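Local coordinates for alanine dehydrogenase (Archaeoglobus fulgidus, PDB 1OMO), which catalyses the NAD-dependent oxidative deamination of L-alanine to pyruvate and ammonium, and the reverse reductive amination, as a homodimer, at residues A[138-143]-A[212-217]; A[184-189]-A[204-209]. All coordinates share one frame; numbering follows the deposited sequence.

Contact 1: A[138-143]-A[212-217]. With NAD (nicotinamide-adenine-dinucleotide), chain D.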
# COMPACT_ATOMS: atom_id res chain seq x y z
N TYR A 138 27.09 -3.44 -8.38
CA TYR A 138 27.14 -3.62 -9.82
C TYR A 138 26.22 -2.60 -10.51
O TYR A 138 26.62 -1.95 -11.47
CB TYR A 138 26.74 -5.04 -10.23
CG TYR A 138 27.75 -6.11 -9.83
CD1 TYR A 138 27.75 -6.66 -8.54
CD2 TYR A 138 28.72 -6.57 -10.75
CE1 TYR A 138 28.69 -7.64 -8.16
CE2 TYR A 138 29.64 -7.52 -10.39
CZ TYR A 138 29.63 -8.06 -9.10
OH TYR A 138 30.55 -9.04 -8.77
N PHE A 139 25.00 -2.44 -10.00
CA PHE A 139 24.09 -1.48 -10.62
C PHE A 139 24.59 -0.05 -10.51
O PHE A 139 24.40 0.74 -11.41
CB PHE A 139 22.69 -1.57 -10.04
CG PHE A 139 21.96 -2.79 -10.47
CD1 PHE A 139 22.04 -3.97 -9.72
CD2 PHE A 139 21.23 -2.79 -11.66
CE1 PHE A 139 21.42 -5.12 -10.15
CE2 PHE A 139 20.59 -3.94 -12.10
CZ PHE A 139 20.69 -5.12 -11.34
N GLN A 140 25.25 0.26 -9.41
CA GLN A 140 25.76 1.61 -9.24
C GLN A 140 26.88 1.80 -10.30
O GLN A 140 26.92 2.82 -11.00
CB GLN A 140 26.30 1.75 -7.83
CG GLN A 140 26.37 3.14 -7.34
CD GLN A 140 25.02 3.70 -6.86
OE1 GLN A 140 24.89 4.90 -6.72
NE2 GLN A 140 24.05 2.83 -6.60
N LEU A 141 27.78 0.82 -10.40
CA LEU A 141 28.89 0.84 -11.34
C LEU A 141 28.39 1.07 -12.76
O LEU A 141 28.93 1.91 -13.46
CB LEU A 141 29.65 -0.49 -11.26
CG LEU A 141 30.94 -0.81 -12.03
CD1 LEU A 141 30.60 -1.22 -13.41
CD2 LEU A 141 31.91 0.37 -12.05
N GLU A 142 27.37 0.33 -13.17
CA GLU A 142 26.81 0.45 -14.50
C GLU A 142 26.16 1.81 -14.76
O GLU A 142 26.28 2.34 -15.85
CB GLU A 142 25.80 -0.67 -14.78
CG GLU A 142 26.40 -2.04 -14.88
CD GLU A 142 27.27 -2.26 -16.12
OE1 GLU A 142 27.99 -3.28 -16.17
OE2 GLU A 142 27.22 -1.42 -17.05
N ALA A 143 25.46 2.36 -13.78
CA ALA A 143 24.85 3.66 -13.98
C ALA A 143 25.96 4.73 -14.10
O ALA A 143 25.90 5.60 -14.99
CB ALA A 143 23.96 4.00 -12.82
N HIS A 212 32.68 12.69 -3.64
CA HIS A 212 31.24 12.61 -3.69
C HIS A 212 30.88 11.21 -3.22
O HIS A 212 31.35 10.24 -3.79
CB HIS A 212 30.66 12.77 -5.08
CG HIS A 212 29.24 12.36 -5.12
ND1 HIS A 212 28.26 13.01 -4.40
CD2 HIS A 212 28.66 11.23 -5.61
CE1 HIS A 212 27.15 12.31 -4.43
NE2 HIS A 212 27.37 11.22 -5.16
N ILE A 213 30.03 11.10 -2.21
CA ILE A 213 29.65 9.79 -1.70
C ILE A 213 28.21 9.41 -2.02
O ILE A 213 27.26 10.13 -1.70
CB ILE A 213 29.81 9.73 -0.16
CG1 ILE A 213 31.20 10.16 0.26
CG2 ILE A 213 29.56 8.29 0.35
CD1 ILE A 213 31.34 10.26 1.77
N ASN A 214 28.05 8.28 -2.69
CA ASN A 214 26.71 7.81 -2.94
C ASN A 214 26.50 6.89 -1.74
O ASN A 214 27.11 5.81 -1.68
CB ASN A 214 26.64 7.01 -4.24
CG ASN A 214 26.17 7.84 -5.41
OD1 ASN A 214 25.81 9.01 -5.27
ND2 ASN A 214 26.16 7.23 -6.58
N ALA A 215 25.73 7.33 -0.75
CA ALA A 215 25.48 6.51 0.45
C ALA A 215 24.18 5.75 0.18
O ALA A 215 23.08 6.31 0.36
CB ALA A 215 25.34 7.40 1.67
N ILE A 216 24.31 4.49 -0.27
CA ILE A 216 23.16 3.66 -0.67
C ILE A 216 22.65 2.58 0.30
O ILE A 216 21.46 2.28 0.35
CB ILE A 216 23.45 2.87 -2.04
CG1 ILE A 216 24.10 3.77 -3.09
CG2 ILE A 216 22.11 2.38 -2.67
CD1 ILE A 216 23.20 4.91 -3.56
N GLY A 217 23.57 1.96 1.05
CA GLY A 217 23.21 0.87 1.93
C GLY A 217 22.14 1.06 2.98
O GLY A 217 21.29 0.18 3.16
PA NAD D . 23.97 -7.89 -0.89
O1A NAD D . 23.84 -8.69 0.35
O2A NAD D . 24.07 -8.61 -2.24
O5B NAD D . 25.16 -6.74 -0.95
C5B NAD D . 25.80 -6.20 0.28
C4B NAD D . 27.31 -6.54 0.19
O4B NAD D . 27.87 -5.92 1.42
C3B NAD D . 27.72 -8.08 0.35
O3B NAD D . 28.56 -8.53 -0.79
C2B NAD D . 28.45 -8.17 1.71
O2B NAD D . 29.39 -9.17 1.92
C1B NAD D . 28.95 -6.70 1.87
N9A NAD D . 29.10 -6.28 3.23
C8A NAD D . 28.35 -6.52 4.36
N7A NAD D . 28.83 -5.93 5.44
C5A NAD D . 29.93 -5.27 5.08
C6A NAD D . 30.86 -4.43 5.84
N6A NAD D . 30.71 -4.23 7.13
N1A NAD D . 31.89 -3.89 5.10
C2A NAD D . 32.06 -4.10 3.77
N3A NAD D . 31.19 -4.90 3.00
C4A NAD D . 30.13 -5.45 3.70
O3 NAD D . 22.86 -6.67 -1.14
PN NAD D . 22.54 -5.56 -2.38
O1N NAD D . 23.70 -5.62 -3.35
O2N NAD D . 21.10 -5.72 -2.83
O5D NAD D . 22.70 -4.16 -1.45
C5D NAD D . 21.96 -4.38 -0.08
C4D NAD D . 21.88 -3.13 0.73
O4D NAD D . 21.21 -2.06 -0.15
C3D NAD D . 20.96 -3.20 1.99
O3D NAD D . 21.33 -2.23 2.99
C2D NAD D . 19.60 -2.93 1.36
O2D NAD D . 18.54 -2.83 2.26
C1D NAD D . 19.94 -1.63 0.48
N1N NAD D . 19.11 -1.29 -0.73
C2N NAD D . 18.69 0.11 -0.73
C3N NAD D . 18.07 0.53 -1.96
C7N NAD D . 17.58 2.10 -1.95
O7N NAD D . 16.65 2.44 -2.73
N7N NAD D . 18.23 2.97 -1.10
C4N NAD D . 17.86 -0.26 -3.12
C5N NAD D . 18.34 -1.63 -2.98
C6N NAD D . 18.95 -2.12 -1.81
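Gln140 reaches from helix 135-147 to lay its terminal amide against Asn214 and Ile216, and this one side chain makes all the contacts between residues 138-143 and 212-217. Its tight end is OE1, which lies 2.7 Å from Asn214 ND2, the two amide planes standing almost at right angles (83°). Beside this polar approach, Ile216 comes up from the opposite direction: its CG1 lies 3.6 Å from Gln140 NE2, and its CD1 lies 3.6 Å from Gln140 OE1, so the CG1-CD1 branch lies over one face of the glutamine amide. A bend at chi2 (79°) turns the glutamine chain and brings CD over Ile216. Here a helix packs on a central strand of the parallel sheet in the Rossmann-type NAD domain, and Asn214, the last but one residue of strand 212-215, suits this buried place because its amide can both donate and accept. Its ND2 donates to the carbonyl of Gly113, while OD1 receives His212 NE2 at 2.7 Å; OD1 lies in the imidazole plane, but NE2 stands above the Asn214 carbonyl plane, not on a lone pair. The backbones stay apart (Gln140 CA to Asn214 CA 8.9 Å), only the long glutamine chain spanning the interval, and the partly exposed Tyr138 and Glu142 turn instead to helix 160-172. Past the strand end, NAD ribose O3D donates to Gly217 O, and Ile216 lies in the same pocket.

Contact 2: A[184-189]-A[204-209]; sequences EASRCD and AEWVEE
Water 1 is gripped from both segments: it donates to Ser186 O at 2.7 Å and accepts from Glu208 N at 2.8 Å, with a weaker bond to Cys188 O. Water 2 repeats the bridge farther along, giving its hydrogens to Cys188 O and Glu209 O, so backbone groups that do not meet directly are joined through solvent. Alongside runs a salt bridge, Arg187 NE to Glu208 OE1 at 2.8 Å. The carboxylate oxygen sits near the guanidinium plane and is met on its anti side, while the two planes stand 86° apart; the bond is bent, with an N-H...O angle of 138°. Arginine suits this position because its long chain serves two acids: a turn at chi3 (-65°) directs NE to Glu208 and leaves NH2 for a weak bond to Glu184 OE1, making a three-residue ionic network on the partly exposed side. Glu184 has a further partner in Lys154. These residues belong to the outer end of the Rossmann-type domain, where the chain leaves the short helix 182-185 for strand 190-193 and later comes back through a 3-10 turn, 204-206, on its way to strand 212-215. The buried Ser186 makes a different kind of contact. Its CB packs on Trp206 CB at 3.9 Å, and its OG meets the indole edge at CE3, 3.6 Å away. That small hydroxyl is turned back beside its own backbone N and bonds to Ala182 O, four residues back, which satisfies it while the indole rests against Ala182 and Glu183.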
# COMPACT_ATOMS: atom_id res chain seq x y z
N GLU A 184 41.73 2.29 1.98
CA GLU A 184 42.23 2.69 0.65
C GLU A 184 41.09 2.89 -0.38
O GLU A 184 41.13 3.83 -1.18
CB GLU A 184 43.26 1.67 0.14
CG GLU A 184 43.85 1.98 -1.22
CD GLU A 184 44.58 3.33 -1.27
OE1 GLU A 184 45.36 3.61 -0.33
OE2 GLU A 184 44.39 4.08 -2.25
N ALA A 185 40.08 2.02 -0.35
CA ALA A 185 38.94 2.14 -1.26
C ALA A 185 38.24 3.47 -1.06
O ALA A 185 37.72 4.02 -2.00
CB ALA A 185 37.95 1.00 -1.01
N SER A 186 38.22 3.96 0.18
CA SER A 186 37.58 5.23 0.53
C SER A 186 38.26 6.46 -0.06
O SER A 186 37.68 7.55 -0.11
CB SER A 186 37.55 5.40 2.04
OG SER A 186 36.89 4.32 2.62
N ARG A 187 39.50 6.29 -0.47
CA ARG A 187 40.31 7.34 -1.06
C ARG A 187 39.97 7.33 -2.53
O ARG A 187 40.49 6.50 -3.27
CB ARG A 187 41.79 7.01 -0.82
CG ARG A 187 42.77 7.88 -1.56
CD ARG A 187 44.15 7.73 -0.93
NE ARG A 187 44.16 8.24 0.44
CZ ARG A 187 44.58 7.55 1.48
NH1 ARG A 187 44.55 8.09 2.69
NH2 ARG A 187 45.02 6.31 1.32
N CYS A 188 39.10 8.24 -2.95
CA CYS A 188 38.66 8.29 -4.34
C CYS A 188 37.94 9.59 -4.63
O CYS A 188 37.82 10.43 -3.75
CB CYS A 188 37.69 7.13 -4.59
SG CYS A 188 36.27 7.18 -3.46
N ASP A 189 37.44 9.77 -5.84
CA ASP A 189 36.67 10.99 -6.16
C ASP A 189 35.16 10.75 -5.90
O ASP A 189 34.44 11.65 -5.47
CB ASP A 189 36.89 11.40 -7.63
CG ASP A 189 38.38 11.42 -8.02
OD1 ASP A 189 39.18 12.04 -7.30
OD2 ASP A 189 38.73 10.81 -9.06
N ALA A 204 35.99 9.06 8.88
CA ALA A 204 36.12 10.42 8.36
C ALA A 204 37.52 10.72 7.84
O ALA A 204 37.70 11.22 6.74
CB ALA A 204 35.71 11.46 9.42
N GLU A 205 38.53 10.40 8.63
CA GLU A 205 39.90 10.70 8.20
C GLU A 205 40.28 10.00 6.91
O GLU A 205 41.30 10.32 6.32
CB GLU A 205 40.91 10.37 9.32
CG GLU A 205 41.25 8.89 9.43
CD GLU A 205 41.37 8.41 10.86
OE1 GLU A 205 40.43 8.65 11.66
OE2 GLU A 205 42.40 7.77 11.20
N TRP A 206 39.49 9.03 6.47
CA TRP A 206 39.79 8.34 5.21
C TRP A 206 39.21 9.14 4.02
O TRP A 206 39.60 8.92 2.87
CB TRP A 206 39.17 6.94 5.19
CG TRP A 206 39.61 5.98 6.28
CD1 TRP A 206 40.63 6.15 7.17
CD2 TRP A 206 39.06 4.68 6.55
NE1 TRP A 206 40.75 5.04 7.98
CE2 TRP A 206 39.80 4.12 7.62
CE3 TRP A 206 38.01 3.94 5.99
CZ2 TRP A 206 39.53 2.86 8.14
CZ3 TRP A 206 37.74 2.68 6.51
CH2 TRP A 206 38.49 2.15 7.58
N VAL A 207 38.29 10.06 4.28
CA VAL A 207 37.66 10.77 3.17
C VAL A 207 38.35 12.07 2.82
O VAL A 207 38.49 12.96 3.66
CB VAL A 207 36.17 11.09 3.44
CG1 VAL A 207 35.54 11.77 2.20
CG2 VAL A 207 35.41 9.80 3.77
N GLU A 208 38.79 12.15 1.57
CA GLU A 208 39.48 13.33 1.07
C GLU A 208 38.49 14.38 0.58
O GLU A 208 37.34 14.08 0.26
CB GLU A 208 40.42 12.96 -0.09
CG GLU A 208 41.25 11.68 0.17
CD GLU A 208 42.73 11.81 -0.21
OE1 GLU A 208 43.36 10.77 -0.47
OE2 GLU A 208 43.28 12.94 -0.25
N GLU A 209 38.98 15.62 0.53
CA GLU A 209 38.23 16.75 0.05
C GLU A 209 37.80 16.41 -1.38
O GLU A 209 38.46 15.62 -2.06
CB GLU A 209 39.12 18.00 0.01
CG GLU A 209 39.66 18.44 1.35
CD GLU A 209 40.32 19.82 1.30
OE1 GLU A 209 40.65 20.35 2.37
OE2 GLU A 209 40.52 20.38 0.19
O HOH W 1 38.18 10.23 -0.44
O HOH W 2 38.24 13.38 -3.54

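How the contacts relate
Both contacts belong to the NAD-binding domain, their centres about 15 Å apart, and the adjacent strands 190-193 and 212-215 tie them together. Residues 184-189 lead into the first of these strands and 204-209 into the second; where they meet, His212 N lies 2.7 Å from Asp189 O, a probable hydrogen bond. Contact 1 is core, about 7 Å from the centre of the chain, with neutral amides set among aliphatic groups and the cofactor close by. Contact 2 is nearer the surface, about 21 Å from that centre, and there charged side chains and bridging waters take over, alongside the packing of Ser186 on Trp206.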